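Local atomic coordinates of DUF1780 domain-containing protein (Pseudomonas aeruginosa, PDB entry 1Y0K), a protein that is of unknown function but may be an endonuclease related to the PD-(D/E)XK nucleases. Residues Q115-A126 with E163-M174; G176-A185 with N196-D204. All coordinates share one frame; numbering follows the deposited sequence.

Contact 1: residues Q115-A126 with E163-M174; sequences QARLAPTLRKKA and EYLRQGWRSLSM
Helix 119-132 and the turn before it pack on helix 162-166, the loop after it and strand 171-175, with Tyr164 set as a knob among Gln115, Ala116, Ala119 and Leu122; the contact lies against one face of the mixed beta-sheet of a probable PD-(D/E)XK nuclease-like domain. The tyrosine ring takes Leu122 CD1 over the centre of one face, a CH-pi contact of 3.7 Å to the centroid, only 14° off the normal. At the ring's far end the hydroxyl donates to Gln115 O (OH to O 2.7 Å). That carbonyl also accepts from Leu118 N in the turn between helices 111-116 and 119-132, and the two donors reach it from opposite faces of its plane. The phenol therefore ties helix 162-166 to the break between two helices. Leu118 and Leu122 extend the apolar packing to strand 171-175: Leu118 CD2 meets CG of selenomethionine Met174 at 3.8 Å, and Leu122 CD1 touches Leu172 CD2. Leu122 also rests on Phe70 and Leu141 of neighbouring strands. After Gly168, which breaks from helical geometry with positive phi, Trp169 turns its edge to Leu122 O and Ala126 N. Its NE1 donates to Gln167 OE1 at 2.9 Å, which steadies the amide beside Leu122 CB. On the more exposed side the extended Arg123 chain brings its guanidinium side-on to Glu163, the two groups 11° from coplanar, while Ala119 CB covers one guanidinium face. Both carboxylate oxygens use syn lone pairs: OE2 receives Arg123 NE at 2.6 Å, and OE1 of Glu163 receives Arg123 NH2 at 3.0 Å.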
loop_
_atom_site.group_PDB
_atom_site.type_symbol
_atom_site.label_atom_id
_atom_site.label_comp_id
_atom_site.label_asym_id
_atom_site.label_seq_id
_atom_site.Cartn_x
_atom_site.Cartn_y
_atom_site.Cartn_z
ATOM N N GLN A 115 4.092 -9.980 -0.753
ATOM C CA GLN A 115 4.450 -9.291 0.473
ATOM C C GLN A 115 5.964 -9.071 0.572
ATOM O O GLN A 115 6.415 -8.029 1.066
ATOM C CB GLN A 115 3.918 -10.114 1.648
ATOM C CG GLN A 115 4.290 -9.669 3.037
ATOM C CD GLN A 115 3.435 -10.379 4.059
ATOM O OE1 GLN A 115 2.247 -10.099 4.170
ATOM N NE2 GLN A 115 4.022 -11.325 4.784
ATOM N N ALA A 116 6.737 -10.030 0.060
ATOM C CA ALA A 116 8.201 -9.941 0.078
ATOM C C ALA A 116 8.754 -8.853 -0.848
ATOM O O ALA A 116 9.880 -8.392 -0.677
ATOM C CB ALA A 116 8.818 -11.303 -0.264
ATOM N N ARG A 117 7.965 -8.449 -1.836
ATOM C CA ARG A 117 8.356 -7.378 -2.747
ATOM C C ARG A 117 8.549 -6.034 -2.034
ATOM O O ARG A 117 9.194 -5.133 -2.575
ATOM C CB ARG A 117 7.344 -7.209 -3.880
ATOM C CG ARG A 117 7.301 -8.360 -4.875
ATOM C CD ARG A 117 8.589 -8.477 -5.685
ATOM N NE ARG A 117 8.464 -9.492 -6.736
ATOM C CZ ARG A 117 8.230 -9.214 -8.011
ATOM N NH1 ARG A 117 8.098 -7.950 -8.410
ATOM N NH2 ARG A 117 8.121 -10.199 -8.896
ATOM N N LEU A 118 7.970 -5.907 -0.839
ATOM C CA LEU A 118 8.086 -4.677 -0.054
ATOM C C LEU A 118 9.428 -4.584 0.666
ATOM O O LEU A 118 9.809 -3.506 1.152
ATOM C CB LEU A 118 6.975 -4.620 0.990
ATOM C CG LEU A 118 5.562 -4.157 0.626
ATOM C CD1 LEU A 118 5.056 -4.718 -0.672
ATOM C CD2 LEU A 118 4.605 -4.500 1.795
ATOM N N ALA A 119 10.133 -5.706 0.755
ATOM C CA ALA A 119 11.271 -5.798 1.679
ATOM C C ALA A 119 12.430 -4.841 1.358
ATOM O O ALA A 119 12.930 -4.167 2.262
ATOM C CB ALA A 119 11.757 -7.240 1.802
ATOM N N PRO A 120 12.872 -4.778 0.086
ATOM C CA PRO A 120 14.015 -3.902 -0.200
ATOM C C PRO A 120 13.813 -2.460 0.276
ATOM O O PRO A 120 14.684 -1.898 0.952
ATOM C CB PRO A 120 14.141 -3.995 -1.723
ATOM C CG PRO A 120 13.654 -5.405 -2.013
ATOM C CD PRO A 120 12.441 -5.506 -1.128
ATOM N N THR A 121 12.659 -1.878 -0.042
ATOM C CA THR A 121 12.381 -0.498 0.345
ATOM C C THR A 121 12.194 -0.369 1.856
ATOM O O THR A 121 12.725 0.558 2.472
ATOM C CB THR A 121 11.164 0.052 -0.440
ATOM O OG1 THR A 121 11.520 0.119 -1.825
ATOM C CG2 THR A 121 10.803 1.453 0.021
ATOM N N LEU A 122 11.450 -1.298 2.452
ATOM C CA LEU A 122 11.247 -1.256 3.904
ATOM C C LEU A 122 12.561 -1.367 4.688
ATOM O O LEU A 122 12.732 -0.675 5.692
ATOM C CB LEU A 122 10.225 -2.286 4.367
ATOM C CG LEU A 122 8.771 -1.915 4.004
ATOM C CD1 LEU A 122 7.837 -3.025 4.415
ATOM C CD2 LEU A 122 8.326 -0.594 4.678
ATOM N N ARG A 123 13.484 -2.208 4.212
ATOM C CA ARG A 123 14.818 -2.328 4.834
ATOM C C ARG A 123 15.597 -1.009 4.772
ATOM O O ARG A 123 16.212 -0.604 5.764
ATOM C CB ARG A 123 15.631 -3.448 4.177
ATOM C CG ARG A 123 15.076 -4.838 4.476
ATOM C CD ARG A 123 15.737 -5.921 3.628
ATOM N NE ARG A 123 15.056 -7.207 3.787
ATOM C CZ ARG A 123 14.960 -8.132 2.835
ATOM N NH1 ARG A 123 15.501 -7.931 1.638
ATOM N NH2 ARG A 123 14.306 -9.257 3.077
ATOM N N LYS A 124 15.561 -0.354 3.613
ATOM C CA LYS A 124 16.255 0.920 3.411
ATOM C C LYS A 124 15.671 2.001 4.311
ATOM O O LYS A 124 16.412 2.756 4.962
ATOM C CB LYS A 124 16.177 1.372 1.952
ATOM C CG LYS A 124 16.995 0.547 0.962
ATOM C CD LYS A 124 16.844 1.130 -0.451
ATOM C CE LYS A 124 17.693 0.381 -1.484
ATOM N NZ LYS A 124 19.148 0.725 -1.396
ATOM N N LYS A 125 14.339 2.078 4.357
ATOM C CA LYS A 125 13.672 3.042 5.257
ATOM C C LYS A 125 13.996 2.790 6.723
ATOM O O LYS A 125 14.370 3.717 7.450
ATOM C CB LYS A 125 12.154 3.002 5.086
ATOM C CG LYS A 125 11.630 3.601 3.813
ATOM C CD LYS A 125 10.104 3.699 3.920
ATOM C CE LYS A 125 9.478 4.361 2.707
ATOM N NZ LYS A 125 9.881 5.789 2.561
ATOM N N ALA A 126 13.841 1.542 7.168
ATOM C CA ALA A 126 14.143 1.190 8.543
ATOM C C ALA A 126 15.571 1.631 8.902
ATOM O O ALA A 126 15.790 2.242 9.951
ATOM C CB ALA A 126 13.959 -0.295 8.770
ATOM N N GLU A 163 9.255 -9.881 9.493
ATOM C CA GLU A 163 10.383 -8.988 9.263
ATOM C C GLU A 163 9.928 -7.545 9.417
ATOM O O GLU A 163 10.648 -6.712 9.958
ATOM C CB GLU A 163 11.018 -9.199 7.887
ATOM C CG GLU A 163 12.323 -8.410 7.730
ATOM C CD GLU A 163 12.945 -8.464 6.344
ATOM O OE1 GLU A 163 12.634 -9.372 5.548
ATOM O OE2 GLU A 163 13.770 -7.578 6.057
ATOM N N TYR A 164 8.721 -7.253 8.946
ATOM C CA TYR A 164 8.247 -5.874 8.941
ATOM C C TYR A 164 7.782 -5.453 10.335
ATOM O O TYR A 164 7.992 -4.310 10.745
ATOM C CB TYR A 164 7.151 -5.675 7.885
ATOM C CG TYR A 164 7.531 -6.182 6.499
ATOM C CD1 TYR A 164 8.867 -6.145 6.039
ATOM C CD2 TYR A 164 6.572 -6.715 5.656
ATOM C CE1 TYR A 164 9.209 -6.621 4.771
ATOM C CE2 TYR A 164 6.905 -7.190 4.383
ATOM C CZ TYR A 164 8.218 -7.148 3.954
ATOM O OH TYR A 164 8.519 -7.630 2.702
ATOM N N LEU A 165 7.172 -6.385 11.057
ATOM C CA LEU A 165 6.870 -6.181 12.483
ATOM C C LEU A 165 8.142 -5.824 13.256
ATOM O O LEU A 165 8.160 -4.860 14.025
ATOM C CB LEU A 165 6.221 -7.420 13.090
ATOM C CG LEU A 165 4.735 -7.667 12.801
ATOM C CD1 LEU A 165 4.368 -9.116 13.093
ATOM C CD2 LEU A 165 3.877 -6.712 13.627
ATOM N N ARG A 166 9.210 -6.586 13.025
ATOM C CA ARG A 166 10.491 -6.347 13.701
ATOM C C ARG A 166 11.132 -4.980 13.386
ATOM O O ARG A 166 11.932 -4.474 14.170
ATOM C CB ARG A 166 11.474 -7.505 13.448
ATOM C CG ARG A 166 11.105 -8.779 14.221
ATOM C CD ARG A 166 12.288 -9.730 14.379
ATOM N NE ARG A 166 12.647 -10.372 13.117
ATOM C CZ ARG A 166 12.135 -11.521 12.679
ATOM N NH1 ARG A 166 11.234 -12.183 13.403
ATOM N NH2 ARG A 166 12.525 -12.011 11.510
ATOM N N GLN A 167 10.771 -4.377 12.255
ATOM C CA GLN A 167 11.304 -3.053 11.872
ATOM C C GLN A 167 10.724 -1.900 12.704
ATOM O O GLN A 167 11.263 -0.777 12.691
ATOM C CB GLN A 167 11.114 -2.802 10.368
ATOM C CG GLN A 167 12.013 -3.675 9.476
ATOM C CD GLN A 167 11.597 -3.673 8.012
ATOM O OE1 GLN A 167 10.483 -3.252 7.663
ATOM N NE2 GLN A 167 12.497 -4.151 7.139
ATOM N N GLY A 168 9.625 -2.179 13.404
ATOM C CA GLY A 168 9.070 -1.273 14.413
ATOM C C GLY A 168 7.982 -0.303 13.986
ATOM O O GLY A 168 7.541 0.517 14.796
ATOM N N TRP A 169 7.533 -0.387 12.733
ATOM C CA TRP A 169 6.423 0.463 12.254
ATOM C C TRP A 169 5.159 0.289 13.091
ATOM O O TRP A 169 4.900 -0.791 13.617
ATOM C CB TRP A 169 6.061 0.136 10.790
ATOM C CG TRP A 169 7.226 -0.122 9.909
ATOM C CD1 TRP A 169 7.553 -1.309 9.297
ATOM C CD2 TRP A 169 8.246 0.813 9.544
ATOM N NE1 TRP A 169 8.704 -1.152 8.555
ATOM C CE2 TRP A 169 9.158 0.131 8.701
ATOM C CE3 TRP A 169 8.486 2.162 9.848
ATOM C CZ2 TRP A 169 10.277 0.755 8.155
ATOM C CZ3 TRP A 169 9.599 2.774 9.308
ATOM C CH2 TRP A 169 10.482 2.070 8.470
ATOM N N ARG A 170 4.345 1.343 13.177
ATOM C CA ARG A 170 3.067 1.238 13.880
ATOM C C ARG A 170 2.068 0.340 13.137
ATOM O O ARG A 170 1.291 -0.399 13.750
ATOM C CB ARG A 170 2.448 2.616 14.086
ATOM C CG ARG A 170 1.204 2.534 14.973
ATOM C CD ARG A 170 0.795 3.879 15.494
ATOM N NE ARG A 170 0.302 4.763 14.441
ATOM C CZ ARG A 170 -0.057 6.020 14.667
ATOM N NH1 ARG A 170 0.040 6.515 15.900
ATOM N NH2 ARG A 170 -0.496 6.784 13.676
ATOM N N SER A 171 2.104 0.419 11.812
ATOM C CA SER A 171 1.217 -0.361 10.953
ATOM C C SER A 171 1.820 -0.444 9.554
ATOM O O SER A 171 2.720 0.327 9.203
ATOM C CB SER A 171 -0.190 0.265 10.903
ATOM O OG SER A 171 -0.207 1.470 10.142
ATOM N N LEU A 172 1.337 -1.408 8.776
ATOM C CA LEU A 172 1.780 -1.565 7.396
ATOM C C LEU A 172 0.579 -2.046 6.625
ATOM O O LEU A 172 -0.071 -3.010 7.026
ATOM C CB LEU A 172 2.909 -2.585 7.292
ATOM C CG LEU A 172 3.376 -2.996 5.882
ATOM C CD1 LEU A 172 3.902 -1.799 5.075
ATOM C CD2 LEU A 172 4.432 -4.070 5.981
ATOM N N SER A 173 0.309 -1.360 5.523
ATOM C CA SER A 173 -0.808 -1.678 4.648
ATOM C C SER A 173 -0.341 -1.639 3.204
ATOM O O SER A 173 0.653 -0.977 2.884
ATOM C CB SER A 173 -1.951 -0.685 4.850
ATOM O OG SER A 173 -2.366 -0.634 6.205
HETATM N N MSE A 174 -1.065 -2.356 2.341
HETATM C CA MSE A 174 -0.833 -2.335 0.896
HETATM C C MSE A 174 -2.114 -1.977 0.155
HETATM O O MSE A 174 -3.220 -2.341 0.564
HETATM C CB MSE A 174 -0.391 -3.706 0.379
HETATM C CG MSE A 174 0.901 -4.278 0.927
HETATM SE SE MSE A 174 1.130 -5.978 0.242
HETATM C CE MSE A 174 -0.271 -6.824 0.870
#

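Contact 2: residues G176-A185 with N196-D204; sequences GPTFARVLFA and NLGRSILFD
Phe203 sets its ring beside the backbone at the start of strand 179-185, where the short strand 201-202 pairs antiparallel with it and forms one edge of the mixed sheet. With CG beside its own backbone N (chi1 -63°), the ring is carried back alongside residues 176-180: CD1 lies 3.4 Å from Pro177 O, and Gly176 O stands at the ring edge. Phe203 N donates to Thr178 O from well above the carbonyl plane, and a water joins Thr178 O to Phe203 O. Ala40 of helix 26-40 packs on both Phe203 and Ala180. Ala180 and Ile201 are the hydrogen-bonded pair, and the two bonds differ in approach: Ile201 N meets Ala180 O nearly head-on to the carbonyl at 2.8 Å, whereas Ala180 N reaches a lone pair of Ile201 O in plane. Phe179 and Leu202, the adjoining non-hydrogen-bonded pair, project to the other face of the sheet. On the Asn196-Arg199 side of Ser200 direct backbone bonds give way to water. One molecule accepts from Val182 N and donates to Asn196 O and Arg199 O; another joins Val182 O to Gly198 N. Leu197 leans across this end, its CD2 touching both Val182 CG1 (3.7 Å) and Phe184 CA, while Val182 CG2 turns to Asn196 CB. Arg181 extends away from its strand, alongside Ser200. Its CG is anti to the backbone N (chi1 179°) and the chain stays extended to NE, which places the Ser200 hydroxyl at the guanidinium edge, close to its plane, with Arg181 NH1 donating to Ser200 OG at 3.1 Å.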
loop_
_atom_site.group_PDB
_atom_site.type_symbol
_atom_site.label_atom_id
_atom_site.label_comp_id
_atom_site.label_asym_id
_atom_site.label_seq_id
_atom_site.Cartn_x
_atom_site.Cartn_y
_atom_site.Cartn_z
ATOM N N GLY A 176 -3.354 -1.575 -4.206
ATOM C CA GLY A 176 -3.021 -1.534 -5.623
ATOM C C GLY A 176 -4.308 -1.564 -6.415
ATOM O O GLY A 176 -5.388 -1.560 -5.841
ATOM N N PRO A 177 -4.204 -1.595 -7.750
ATOM C CA PRO A 177 -5.431 -1.611 -8.539
ATOM C C PRO A 177 -6.322 -2.824 -8.241
ATOM O O PRO A 177 -7.548 -2.735 -8.383
ATOM C CB PRO A 177 -4.919 -1.611 -9.989
ATOM C CG PRO A 177 -3.506 -1.024 -9.892
ATOM C CD PRO A 177 -2.990 -1.563 -8.584
ATOM N N THR A 178 -5.737 -3.934 -7.795
ATOM C CA THR A 178 -6.530 -5.159 -7.601
ATOM C C THR A 178 -6.994 -5.435 -6.172
ATOM O O THR A 178 -7.886 -6.254 -5.972
ATOM C CB THR A 178 -5.793 -6.415 -8.097
ATOM O OG1 THR A 178 -4.579 -6.579 -7.352
ATOM C CG2 THR A 178 -5.459 -6.285 -9.589
ATOM N N PHE A 179 -6.390 -4.781 -5.180
ATOM C CA PHE A 179 -6.683 -5.150 -3.788
ATOM C C PHE A 179 -6.152 -4.136 -2.787
ATOM O O PHE A 179 -5.353 -3.274 -3.136
ATOM C CB PHE A 179 -6.089 -6.528 -3.465
ATOM C CG PHE A 179 -4.631 -6.488 -3.093
ATOM C CD1 PHE A 179 -4.244 -6.597 -1.758
ATOM C CD2 PHE A 179 -3.655 -6.308 -4.067
ATOM C CE1 PHE A 179 -2.900 -6.550 -1.398
ATOM C CE2 PHE A 179 -2.291 -6.258 -3.718
ATOM C CZ PHE A 179 -1.920 -6.376 -2.382
ATOM N N ALA A 180 -6.614 -4.259 -1.544
ATOM C CA ALA A 180 -6.022 -3.551 -0.404
ATOM C C ALA A 180 -6.004 -4.496 0.790
ATOM O O ALA A 180 -6.862 -5.381 0.921
ATOM C CB ALA A 180 -6.804 -2.303 -0.089
ATOM N N ARG A 181 -5.004 -4.336 1.648
ATOM C CA ARG A 181 -4.926 -5.135 2.857
ATOM C C ARG A 181 -4.125 -4.395 3.916
ATOM O O ARG A 181 -3.060 -3.845 3.626
ATOM C CB ARG A 181 -4.271 -6.491 2.570
ATOM C CG ARG A 181 -4.127 -7.377 3.809
ATOM C CD ARG A 181 -3.449 -8.705 3.459
ATOM N NE ARG A 181 -3.221 -9.513 4.657
ATOM C CZ ARG A 181 -4.081 -10.412 5.138
ATOM N NH1 ARG A 181 -5.226 -10.667 4.511
ATOM N NH2 ARG A 181 -3.785 -11.079 6.245
ATOM N N VAL A 182 -4.649 -4.386 5.135
ATOM C CA VAL A 182 -3.865 -3.960 6.295
ATOM C C VAL A 182 -3.093 -5.201 6.768
ATOM O O VAL A 182 -3.706 -6.200 7.184
ATOM C CB VAL A 182 -4.787 -3.417 7.425
ATOM C CG1 VAL A 182 -3.961 -3.040 8.663
ATOM C CG2 VAL A 182 -5.599 -2.215 6.923
ATOM N N LEU A 183 -1.761 -5.160 6.669
ATOM C CA LEU A 183 -0.927 -6.315 7.049
ATOM C C LEU A 183 -0.803 -6.466 8.553
ATOM O O LEU A 183 -0.890 -7.579 9.073
ATOM C CB LEU A 183 0.467 -6.261 6.415
ATOM C CG LEU A 183 0.535 -6.269 4.885
ATOM C CD1 LEU A 183 1.971 -6.456 4.422
ATOM C CD2 LEU A 183 -0.350 -7.377 4.304
ATOM N N PHE A 184 -0.576 -5.349 9.242
ATOM C CA PHE A 184 -0.589 -5.325 10.701
ATOM C C PHE A 184 -0.839 -3.915 11.194
ATOM O O PHE A 184 -0.603 -2.946 10.478
ATOM C CB PHE A 184 0.705 -5.915 11.309
ATOM C CG PHE A 184 1.942 -5.044 11.155
ATOM C CD1 PHE A 184 2.206 -4.004 12.050
ATOM C CD2 PHE A 184 2.875 -5.316 10.155
ATOM C CE1 PHE A 184 3.359 -3.223 11.926
ATOM C CE2 PHE A 184 4.038 -4.554 10.027
ATOM C CZ PHE A 184 4.283 -3.504 10.911
ATOM N N ALA A 185 -1.332 -3.802 12.426
ATOM C CA ALA A 185 -1.527 -2.494 13.033
ATOM C C ALA A 185 -1.506 -2.658 14.540
ATOM O O ALA A 185 -2.271 -3.463 15.088
ATOM C CB ALA A 185 -2.829 -1.879 12.581
ATOM N N ASN A 196 -9.720 -3.372 10.155
ATOM C CA ASN A 196 -9.596 -4.071 8.885
ATOM C C ASN A 196 -8.533 -5.181 8.835
ATOM O O ASN A 196 -8.195 -5.669 7.787
ATOM C CB ASN A 196 -9.400 -3.071 7.755
ATOM C CG ASN A 196 -10.668 -2.334 7.428
ATOM O OD1 ASN A 196 -11.531 -2.862 6.750
ATOM N ND2 ASN A 196 -10.804 -1.133 7.949
ATOM N N LEU A 197 -8.000 -5.550 9.991
ATOM C CA LEU A 197 -7.120 -6.700 10.081
ATOM C C LEU A 197 -7.850 -7.988 9.722
ATOM O O LEU A 197 -9.028 -8.118 9.980
ATOM C CB LEU A 197 -6.518 -6.813 11.473
ATOM C CG LEU A 197 -5.562 -5.701 11.880
ATOM C CD1 LEU A 197 -5.284 -5.764 13.377
ATOM C CD2 LEU A 197 -4.281 -5.797 11.071
ATOM N N GLY A 198 -7.126 -8.937 9.142
ATOM C CA GLY A 198 -7.621 -10.286 8.960
ATOM C C GLY A 198 -8.404 -10.516 7.675
ATOM O O GLY A 198 -9.132 -11.481 7.551
ATOM N N ARG A 199 -8.244 -9.600 6.731
ATOM C CA ARG A 199 -9.064 -9.588 5.533
ATOM C C ARG A 199 -8.336 -8.891 4.414
ATOM O O ARG A 199 -7.486 -8.065 4.660
ATOM C CB ARG A 199 -10.420 -8.936 5.782
ATOM C CG ARG A 199 -10.456 -7.427 5.711
ATOM C CD ARG A 199 -11.679 -6.801 6.375
ATOM N NE ARG A 199 -12.350 -5.826 5.525
ATOM C CZ ARG A 199 -13.513 -5.245 5.809
ATOM N NH1 ARG A 199 -14.068 -4.378 4.973
ATOM N NH2 ARG A 199 -14.117 -5.526 6.940
ATOM N N SER A 200 -8.679 -9.257 3.196
ATOM C CA SER A 200 -8.212 -8.560 2.018
ATOM C C SER A 200 -9.422 -8.041 1.251
ATOM O O SER A 200 -10.457 -8.683 1.211
ATOM C CB SER A 200 -7.384 -9.500 1.145
ATOM O OG SER A 200 -6.129 -9.795 1.726
ATOM N N ILE A 201 -9.272 -6.861 0.664
ATOM C CA ILE A 201 -10.312 -6.338 -0.213
ATOM C C ILE A 201 -9.944 -6.534 -1.680
ATOM O O ILE A 201 -8.923 -6.029 -2.147
ATOM C CB ILE A 201 -10.560 -4.846 0.074
ATOM C CG1 ILE A 201 -10.604 -4.594 1.583
ATOM C CG2 ILE A 201 -11.850 -4.384 -0.586
ATOM C CD1 ILE A 201 -11.663 -5.397 2.306
ATOM N N LEU A 202 -10.787 -7.238 -2.407
ATOM C CA LEU A 202 -10.510 -7.488 -3.803
ATOM C C LEU A 202 -11.394 -6.631 -4.673
ATOM O O LEU A 202 -12.604 -6.713 -4.584
ATOM C CB LEU A 202 -10.760 -8.947 -4.138
ATOM C CG LEU A 202 -9.637 -9.951 -3.959
ATOM C CD1 LEU A 202 -9.067 -9.900 -2.569
ATOM C CD2 LEU A 202 -10.117 -11.343 -4.332
ATOM N N PHE A 203 -10.766 -5.835 -5.524
ATOM C CA PHE A 203 -11.486 -4.983 -6.433
ATOM C C PHE A 203 -11.842 -5.703 -7.711
ATOM O O PHE A 203 -10.991 -6.326 -8.326
ATOM C CB PHE A 203 -10.663 -3.764 -6.789
ATOM C CG PHE A 203 -10.355 -2.898 -5.627
ATOM C CD1 PHE A 203 -9.060 -2.542 -5.348
ATOM C CD2 PHE A 203 -11.351 -2.424 -4.828
ATOM C CE1 PHE A 203 -8.766 -1.742 -4.296
ATOM C CE2 PHE A 203 -11.052 -1.624 -3.771
ATOM C CZ PHE A 203 -9.758 -1.291 -3.512
ATOM N N ASP A 204 -13.093 -5.570 -8.121
ATOM C CA ASP A 204 -13.444 -5.749 -9.518
ATOM C C ASP A 204 -12.627 -4.854 -10.441
ATOM O O ASP A 204 -12.210 -3.778 -10.056
ATOM C CB ASP A 204 -14.921 -5.494 -9.747
ATOM C CG ASP A 204 -15.802 -6.452 -8.999
ATOM O OD1 ASP A 204 -15.265 -7.300 -8.275
ATOM O OD2 ASP A 204 -17.041 -6.423 -9.088
HETATM O O HOH W 1 -9.822 -2.451 -9.903
HETATM O O HOH W 2 -9.207 -8.322 -7.470
HETATM O O HOH W 3 -7.238 -5.382 5.311
HETATM O O HOH W 4 -4.458 -8.576 8.310
#

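Contact 1 closes at Met174 before contact 2 opens at Gly176, so the two follow in series along the chain, their centres about 16 Å apart. They share one mixed sheet, in which strands 171-175 and 179-185 are antiparallel neighbours joined by a tight connection. The backbones meet directly there: Leu172 O lies 2.8 Å from Leu183 N, and Met174 N lies equally close to Arg181 O, both probable hydrogen bonds. Contact 1 brings helices 119-132 and 162-166 onto the sheet, whereas contact 2 adds the edge strand 201-202. Together they link a helical layer to the edge formed by strand 201-202 within a single domain.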